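Putative transcriptional regulator (Listeria innocua, PDB 3LWF) probably binds DNA as a dimeric winged helix-turn-helix transcriptional regulator of the Rrf2 family. Local coordinates at residues T33-K38 with A51-L56; I45-I50 with Y60-I65; R69-V74 with I99-G104. One frame throughout, in Å; residues are numbered along the deposited sequence.

Interaction 1 of 3, residues T33-K38 with A51-L56; sequences TLELAK and AQDKNL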
# COMPACT_ATOMS: atom_id res chain seq x y z
N THR A 33 -13.67 13.41 12.15
CA THR A 33 -13.00 13.18 13.41
C THR A 33 -11.85 14.12 13.65
O THR A 33 -11.62 14.52 14.80
CB THR A 33 -12.55 11.74 13.58
OG1 THR A 33 -11.67 11.39 12.52
CG2 THR A 33 -13.75 10.82 13.54
N LEU A 34 -11.15 14.51 12.60
CA LEU A 34 -10.14 15.55 12.74
C LEU A 34 -10.72 16.89 13.13
O LEU A 34 -10.09 17.66 13.89
CB LEU A 34 -9.31 15.71 11.45
CG LEU A 34 -8.37 14.55 11.09
CD1 LEU A 34 -7.89 14.75 9.61
CD2 LEU A 34 -7.19 14.35 12.09
N GLU A 35 -11.84 17.25 12.53
CA GLU A 35 -12.47 18.55 12.91
C GLU A 35 -12.98 18.51 14.36
O GLU A 35 -12.86 19.49 15.09
CB GLU A 35 -13.63 18.88 11.99
CG GLU A 35 -13.18 19.28 10.63
CD GLU A 35 -12.28 20.48 10.69
OE1 GLU A 35 -12.72 21.48 11.29
OE2 GLU A 35 -11.15 20.40 10.17
N LEU A 36 -13.51 17.36 14.77
CA LEU A 36 -13.91 17.19 16.17
C LEU A 36 -12.69 17.24 17.08
O LEU A 36 -12.76 17.80 18.18
CB LEU A 36 -14.74 15.92 16.37
CG LEU A 36 -16.08 15.84 15.62
CD1 LEU A 36 -16.73 14.50 15.88
CD2 LEU A 36 -17.04 16.97 15.98
N ALA A 37 -11.56 16.70 16.62
CA ALA A 37 -10.31 16.72 17.40
C ALA A 37 -9.75 18.14 17.57
O ALA A 37 -9.35 18.52 18.65
CB ALA A 37 -9.26 15.80 16.78
N LYS A 38 -9.80 18.93 16.51
CA LYS A 38 -9.44 20.33 16.61
C LYS A 38 -10.32 21.10 17.58
O LYS A 38 -9.88 22.09 18.16
CB LYS A 38 -9.57 21.04 15.25
CG LYS A 38 -8.57 20.66 14.22
CD LYS A 38 -8.84 21.38 12.90
CE LYS A 38 -8.16 20.67 11.74
NZ LYS A 38 -8.42 21.36 10.46
N ALA A 51 -20.00 20.22 7.29
CA ALA A 51 -20.41 20.18 5.89
C ALA A 51 -20.23 21.55 5.20
O ALA A 51 -19.61 21.62 4.12
CB ALA A 51 -21.85 19.70 5.75
N GLN A 52 -20.78 22.62 5.78
CA GLN A 52 -20.63 23.96 5.19
C GLN A 52 -19.14 24.34 5.09
O GLN A 52 -18.66 24.76 4.04
CB GLN A 52 -21.44 25.01 5.97
CG GLN A 52 -22.95 24.81 5.83
CD GLN A 52 -23.81 25.73 6.70
OE1 GLN A 52 -23.35 26.31 7.68
NE2 GLN A 52 -25.09 25.84 6.34
N ASP A 53 -18.39 24.14 6.16
CA ASP A 53 -16.96 24.50 6.18
C ASP A 53 -16.14 23.79 5.08
O ASP A 53 -15.29 24.38 4.46
CB ASP A 53 -16.38 24.18 7.56
CG ASP A 53 -14.94 24.69 7.73
OD1 ASP A 53 -14.65 25.82 7.30
OD2 ASP A 53 -14.11 23.96 8.29
N LYS A 54 -16.42 22.51 4.85
CA LYS A 54 -15.61 21.70 3.95
C LYS A 54 -16.27 21.48 2.59
O LYS A 54 -15.79 20.67 1.84
CB LYS A 54 -15.34 20.33 4.59
CG LYS A 54 -14.59 20.35 5.90
CD LYS A 54 -13.28 21.14 5.78
CE LYS A 54 -12.43 21.06 7.06
NZ LYS A 54 -11.25 21.97 6.98
N ASN A 55 -17.38 22.18 2.30
CA ASN A 55 -18.12 21.98 1.05
C ASN A 55 -18.48 20.51 0.77
O ASN A 55 -18.32 20.02 -0.34
CB ASN A 55 -17.35 22.54 -0.14
CG ASN A 55 -18.24 22.75 -1.36
OD1 ASN A 55 -19.46 22.85 -1.24
ND2 ASN A 55 -17.63 22.82 -2.53
N LEU A 56 -18.98 19.84 1.79
CA LEU A 56 -19.41 18.46 1.73
C LEU A 56 -20.90 18.37 1.95
O LEU A 56 -21.53 19.30 2.46
CB LEU A 56 -18.71 17.63 2.83
CG LEU A 56 -17.19 17.58 2.83
CD1 LEU A 56 -16.71 16.64 3.91
CD2 LEU A 56 -16.70 17.16 1.45
O HOH W 1 -14.97 22.07 9.84
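E35 lays its carboxylate over the end of the K54 side chain, OE2 lying 3.4 Å from K54 CE, where helix 24-38 faces the C-terminal turn of helix 47-54 in the winged helix-turn-helix domain expected of an Rrf2-family regulator. The two side chains come from opposite directions and both are bent at chi2. In E35 that torsion is -59°, which swings the carboxylate forward along its own helix, towards K38 one turn on, so that OE2 comes within range of its NZ. OE2 is therefore shared by two lysines: it makes a salt bridge to K54 NZ at 3.6 Å and a shorter, hydrogen-bonded one to K38 NZ at 2.9 Å. K38 NZ reaches it on the syn side, 18° out of the carboxylate plane. The other oxygen, OE1, forms a salt bridge with R39, so positive groups meet both oxygens and would be expected to favour the ionised acid.

K54 has its stronger partner in the second subunit, where E116 takes its NZ in a salt bridge; the network thus runs from helix 24-38 across to the dimer partner. K54 also makes a long ion pair with its neighbour D53. N55 has a positive phi and belongs to a Schellman motif closed by the bond from L56 N to A51 O. D53 completes the group. Its carboxylate stands 58° from the plane of that of E35, and the nearest oxygens, E35 OE1 and D53 OD2, are 4.1 Å apart. The like charges are bridged by one water, which donates to E35 OE1 at 2.7 Å and to D53 OD2 at 2.6 Å.

Interaction 2 of 3, residues I45-I50 with Y60-I65; sequences ISLRSI and YLEQLI. With SO4 (sulfate ion), chain E.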
# COMPACT_ATOMS: atom_id res chain seq x y z
N ILE A 45 -20.32 19.96 18.12
CA ILE A 45 -20.12 20.52 16.78
C ILE A 45 -21.15 19.90 15.88
O ILE A 45 -21.32 18.68 15.88
CB ILE A 45 -18.71 20.19 16.24
CG1 ILE A 45 -17.64 20.67 17.22
CG2 ILE A 45 -18.46 20.86 14.88
CD1 ILE A 45 -17.81 22.12 17.60
N SER A 46 -21.87 20.71 15.12
CA SER A 46 -22.89 20.18 14.25
C SER A 46 -22.32 19.68 12.92
O SER A 46 -21.34 20.21 12.41
CB SER A 46 -23.95 21.24 14.00
OG SER A 46 -23.48 22.17 13.10
N LEU A 47 -22.92 18.64 12.38
CA LEU A 47 -22.52 18.17 11.06
C LEU A 47 -22.79 19.21 9.98
O LEU A 47 -22.09 19.24 8.98
CB LEU A 47 -23.25 16.89 10.71
CG LEU A 47 -22.79 15.64 11.48
CD1 LEU A 47 -23.39 14.43 10.79
CD2 LEU A 47 -21.32 15.53 11.47
N ARG A 48 -23.82 20.03 10.16
CA ARG A 48 -24.12 21.10 9.21
C ARG A 48 -22.91 22.02 9.10
O ARG A 48 -22.49 22.36 8.00
CB ARG A 48 -25.37 21.87 9.67
CG ARG A 48 -25.71 23.15 8.95
CD ARG A 48 -26.85 23.87 9.71
NE ARG A 48 -27.04 25.23 9.22
CZ ARG A 48 -27.88 25.60 8.25
NH1 ARG A 48 -28.66 24.71 7.64
NH2 ARG A 48 -27.96 26.88 7.90
N SER A 49 -22.32 22.39 10.24
CA SER A 49 -21.17 23.30 10.25
C SER A 49 -19.93 22.68 9.57
O SER A 49 -19.27 23.31 8.76
CB SER A 49 -20.85 23.77 11.68
OG SER A 49 -20.34 22.69 12.46
N ILE A 50 -19.62 21.43 9.88
CA ILE A 50 -18.52 20.74 9.18
C ILE A 50 -18.79 20.65 7.66
O ILE A 50 -17.92 21.02 6.84
CB ILE A 50 -18.26 19.29 9.74
CG1 ILE A 50 -17.92 19.35 11.23
CG2 ILE A 50 -17.13 18.63 8.99
CD1 ILE A 50 -17.82 17.99 11.93
N TYR A 60 -24.81 13.18 3.38
CA TYR A 60 -23.78 12.14 3.29
C TYR A 60 -22.99 11.96 4.62
O TYR A 60 -22.79 10.83 5.07
CB TYR A 60 -22.82 12.40 2.13
CG TYR A 60 -21.85 11.25 1.87
CD1 TYR A 60 -22.31 9.97 1.60
CD2 TYR A 60 -20.49 11.45 1.92
CE1 TYR A 60 -21.41 8.91 1.34
CE2 TYR A 60 -19.60 10.42 1.69
CZ TYR A 60 -20.06 9.15 1.42
OH TYR A 60 -19.13 8.17 1.17
N LEU A 61 -22.62 13.05 5.29
CA LEU A 61 -21.88 12.92 6.56
C LEU A 61 -22.77 12.23 7.58
O LEU A 61 -22.26 11.48 8.42
CB LEU A 61 -21.39 14.28 7.10
CG LEU A 61 -20.44 15.06 6.21
CD1 LEU A 61 -19.94 16.33 6.89
CD2 LEU A 61 -19.29 14.20 5.75
N GLU A 62 -24.08 12.47 7.50
CA GLU A 62 -25.01 11.92 8.49
C GLU A 62 -24.98 10.42 8.37
O GLU A 62 -25.26 9.75 9.32
CB GLU A 62 -26.46 12.36 8.28
CG GLU A 62 -26.84 13.72 8.84
CD GLU A 62 -28.22 14.22 8.31
OE1 GLU A 62 -29.12 13.38 8.08
OE2 GLU A 62 -28.41 15.45 8.09
N GLN A 63 -24.67 9.92 7.19
CA GLN A 63 -24.55 8.50 6.95
C GLN A 63 -23.23 7.94 7.44
O GLN A 63 -23.13 6.75 7.65
CB GLN A 63 -24.66 8.19 5.46
CG GLN A 63 -25.85 8.83 4.73
CD GLN A 63 -27.14 8.63 5.44
OE1 GLN A 63 -27.51 7.50 5.77
NE2 GLN A 63 -27.87 9.72 5.66
N LEU A 64 -22.20 8.76 7.56
CA LEU A 64 -20.93 8.26 8.05
C LEU A 64 -20.83 8.32 9.56
O LEU A 64 -20.03 7.59 10.15
CB LEU A 64 -19.77 9.04 7.46
CG LEU A 64 -19.67 9.06 5.94
CD1 LEU A 64 -18.47 9.92 5.49
CD2 LEU A 64 -19.57 7.62 5.45
N ILE A 65 -21.61 9.21 10.19
CA ILE A 65 -21.43 9.48 11.62
C ILE A 65 -21.97 8.31 12.47
O ILE A 65 -21.51 8.07 13.56
CB ILE A 65 -22.09 10.81 12.03
CG1 ILE A 65 -21.46 11.40 13.32
CG2 ILE A 65 -23.58 10.61 12.17
CD1 ILE A 65 -20.03 11.97 13.17
S SO4 E . -25.15 25.39 14.13
O1 SO4 E . -25.22 24.24 13.24
O2 SO4 E . -23.91 26.11 13.85
O3 SO4 E . -26.30 26.27 13.91
O4 SO4 E . -25.16 24.97 15.52
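A single methyl group, CD1 of L47, carries most of this contact, and it meets backbone as much as side chains. L47 CD1 lies 3.8 Å from E62 CA and 3.9 Å from L61 C, against the main chain of helix 58-70. Around it stand L61 CB, E62 CG and I65 CB, the last at 4.0 Å from L47 CD1. The other branch, CD2, meets the end of I65: with CG1 of I65 anti to the backbone N (chi1 -157°), its CD1 comes within 4.2 Å of L47 CD2. One turn further along helix 47-54, I50 adds a looser touch, CG2 to L61 CD1. No hydrogen bond joins the two segments.

L47 opens its helix, and two serines bond to each other across the turn that carries it. S46 is the N-cap: its OG accepts from S49 N at 3.1 Å, while S49 OG donates back to S46 O at 2.7 Å, tilted 21° from the carbonyl plane. S46 OG also donates to O1 of a sulfate, probably from the crystallisation liquor, at 2.7 Å. Y84 of strand 83-86 packs on both L47 and I65, closing the apolar cluster from the sheet side. A short helix followed, after a tight turn, by a longer one, the two packed through leucine and isoleucine, is the helix-turn-helix arrangement, in which helix 58-70 is probably the recognition helix.

Interaction 3 of 3, residues R69-V74 with I99-G104; sequences RNAGIV and IRTLEG. With SO4 (sulfate ion), chain F; SO4 (sulfate ion), chain L.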
# COMPACT_ATOMS: atom_id res chain seq x y z
N ARG A 69 -20.25 6.68 15.70
CA ARG A 69 -20.93 6.79 16.98
C ARG A 69 -21.08 5.40 17.60
O ARG A 69 -20.75 5.17 18.77
CB ARG A 69 -22.29 7.48 16.79
CG ARG A 69 -23.00 7.89 18.08
CD ARG A 69 -24.49 8.18 17.85
NE ARG A 69 -25.10 7.00 17.26
CZ ARG A 69 -25.76 6.97 16.10
NH1 ARG A 69 -25.97 8.09 15.41
NH2 ARG A 69 -26.23 5.81 15.63
N ASN A 70 -21.54 4.46 16.81
CA ASN A 70 -21.73 3.10 17.32
C ASN A 70 -20.41 2.47 17.77
O ASN A 70 -20.42 1.64 18.62
CB ASN A 70 -22.41 2.22 16.26
CG ASN A 70 -23.89 2.60 16.02
OD1 ASN A 70 -24.49 3.32 16.80
ND2 ASN A 70 -24.46 2.11 14.94
N ALA A 71 -19.27 2.87 17.19
CA ALA A 71 -17.98 2.30 17.57
C ALA A 71 -17.35 3.06 18.75
O ALA A 71 -16.26 2.73 19.13
CB ALA A 71 -17.01 2.30 16.36
N GLY A 72 -18.01 4.12 19.25
CA GLY A 72 -17.55 4.90 20.39
C GLY A 72 -16.56 6.01 20.08
O GLY A 72 -15.97 6.60 20.98
N ILE A 73 -16.36 6.30 18.80
CA ILE A 73 -15.34 7.26 18.39
C ILE A 73 -15.87 8.68 18.58
O ILE A 73 -15.09 9.62 18.89
CB ILE A 73 -14.88 6.97 16.93
CG1 ILE A 73 -14.15 5.62 16.90
CG2 ILE A 73 -13.95 8.07 16.39
CD1 ILE A 73 -13.98 4.98 15.47
N VAL A 74 -17.18 8.86 18.37
CA VAL A 74 -17.81 10.14 18.57
C VAL A 74 -19.00 9.92 19.47
O VAL A 74 -19.42 8.78 19.67
CB VAL A 74 -18.26 10.76 17.26
CG1 VAL A 74 -17.07 10.92 16.35
CG2 VAL A 74 -19.47 9.96 16.61
N ILE A 99 -10.72 4.53 9.78
CA ILE A 99 -10.76 4.01 8.43
C ILE A 99 -11.42 2.63 8.42
O ILE A 99 -12.30 2.39 7.61
CB ILE A 99 -9.32 3.88 7.83
CG1 ILE A 99 -8.64 5.25 7.61
CG2 ILE A 99 -9.30 3.06 6.52
CD1 ILE A 99 -9.34 6.17 6.66
N ARG A 100 -11.04 1.74 9.31
CA ARG A 100 -11.65 0.40 9.27
C ARG A 100 -13.10 0.41 9.75
O ARG A 100 -13.86 -0.51 9.42
CB ARG A 100 -10.84 -0.61 10.07
CG ARG A 100 -9.43 -0.82 9.54
CD ARG A 100 -8.91 -2.19 9.94
NE ARG A 100 -7.47 -2.35 9.72
CZ ARG A 100 -6.54 -1.88 10.54
NH1 ARG A 100 -6.88 -1.19 11.63
NH2 ARG A 100 -5.26 -2.08 10.27
N THR A 101 -13.51 1.44 10.50
CA THR A 101 -14.93 1.57 10.87
C THR A 101 -15.77 1.93 9.64
O THR A 101 -16.90 1.45 9.49
CB THR A 101 -15.14 2.62 12.00
OG1 THR A 101 -14.41 2.23 13.17
CG2 THR A 101 -16.61 2.79 12.35
N LEU A 102 -15.23 2.74 8.76
CA LEU A 102 -16.00 3.32 7.65
C LEU A 102 -15.81 2.63 6.29
O LEU A 102 -16.72 2.68 5.45
CB LEU A 102 -15.72 4.84 7.55
CG LEU A 102 -16.38 5.63 8.71
CD1 LEU A 102 -15.98 7.10 8.70
CD2 LEU A 102 -17.92 5.50 8.66
N GLU A 103 -14.65 2.02 6.06
CA GLU A 103 -14.36 1.32 4.81
C GLU A 103 -14.65 -0.13 4.95
O GLU A 103 -14.49 -0.72 5.99
CB GLU A 103 -12.91 1.46 4.41
CG GLU A 103 -12.53 2.91 4.12
CD GLU A 103 -13.03 3.37 2.75
OE1 GLU A 103 -12.80 2.65 1.77
OE2 GLU A 103 -13.66 4.42 2.64
N GLY A 104 -15.02 -0.73 3.85
CA GLY A 104 -14.91 -2.17 3.79
C GLY A 104 -13.44 -2.61 3.88
O GLY A 104 -12.51 -1.78 3.94
S SO4 F . -15.87 -0.25 0.01
O1 SO4 F . -14.70 -0.65 -0.78
O2 SO4 F . -16.82 0.43 -0.88
O3 SO4 F . -16.40 -1.52 0.53
O4 SO4 F . -15.43 0.66 1.07
S SO4 L . -26.95 3.84 12.42
O1 SO4 L . -27.97 2.90 11.93
O2 SO4 L . -25.78 3.89 11.50
O3 SO4 L . -27.49 5.19 12.60
O4 SO4 L . -26.58 3.34 13.74
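Chi1 of -60° turns T101 so that CG2 lies anti to its backbone N and OG1 anti to the carbonyl carbon, and both branches then meet the turn that follows helix 58-70. CG2 and OG1 each approach A71 CB at 4.1 Å. I73, with its chain reaching out to CD1, slides past T101 in the opposite direction and sets CD1 3.6 Å from T101 OG1. The hydroxyl is hydrogen-bonded to the carbonyl of D97, one turn back in its own helix; its approach to the I73 methyl is a van der Waals contact.

G72 shapes the turn: its positive phi ends the helix in a Schellman motif, with G72 N bonded to R69 O. In the last helical turn, N70 ND2 donates to O4 of a sulfate, probably from the crystallisation liquor, at 2.7 Å, and R69 NH2 reaches O3 of the same ion in a weak bond at 3.3 Å. R69 NH2 also donates to N70 OD1, coming from 40° above the carbonyl plane, which ties the two side chains together. A second sulfate accepts from G104 N at 3.1 Å through its O4, beyond the end of helix 95-102.

The contact thus joins the exit of helix 58-70, where the chain enters strand 74-77, to the C-terminal turn of helix 95-102; T101 and L102 also pack on P67, and I73 rests on T33 of helix 24-38.

Interactions 1 and 2 lie close together, their centres about 8 Å apart, and share helix 47-54: its first turn packs on helix 58-70 and its last turn faces helix 24-38. Their segments alternate along the chain, so that helix 47-54 is in contact with both the helix before it and the helix after it. Interaction 3 follows both in sequence, with its centre about 14 Å from that of interaction 2 and about 16 Å from that of interaction 1; it uses the far end of helix 58-70 and brings in helix 95-102. L36, I65 and V74 join the sites through apolar contacts. The probable DNA-binding helices are thereby connected both to strand 74-77 and to the helix beyond the wing.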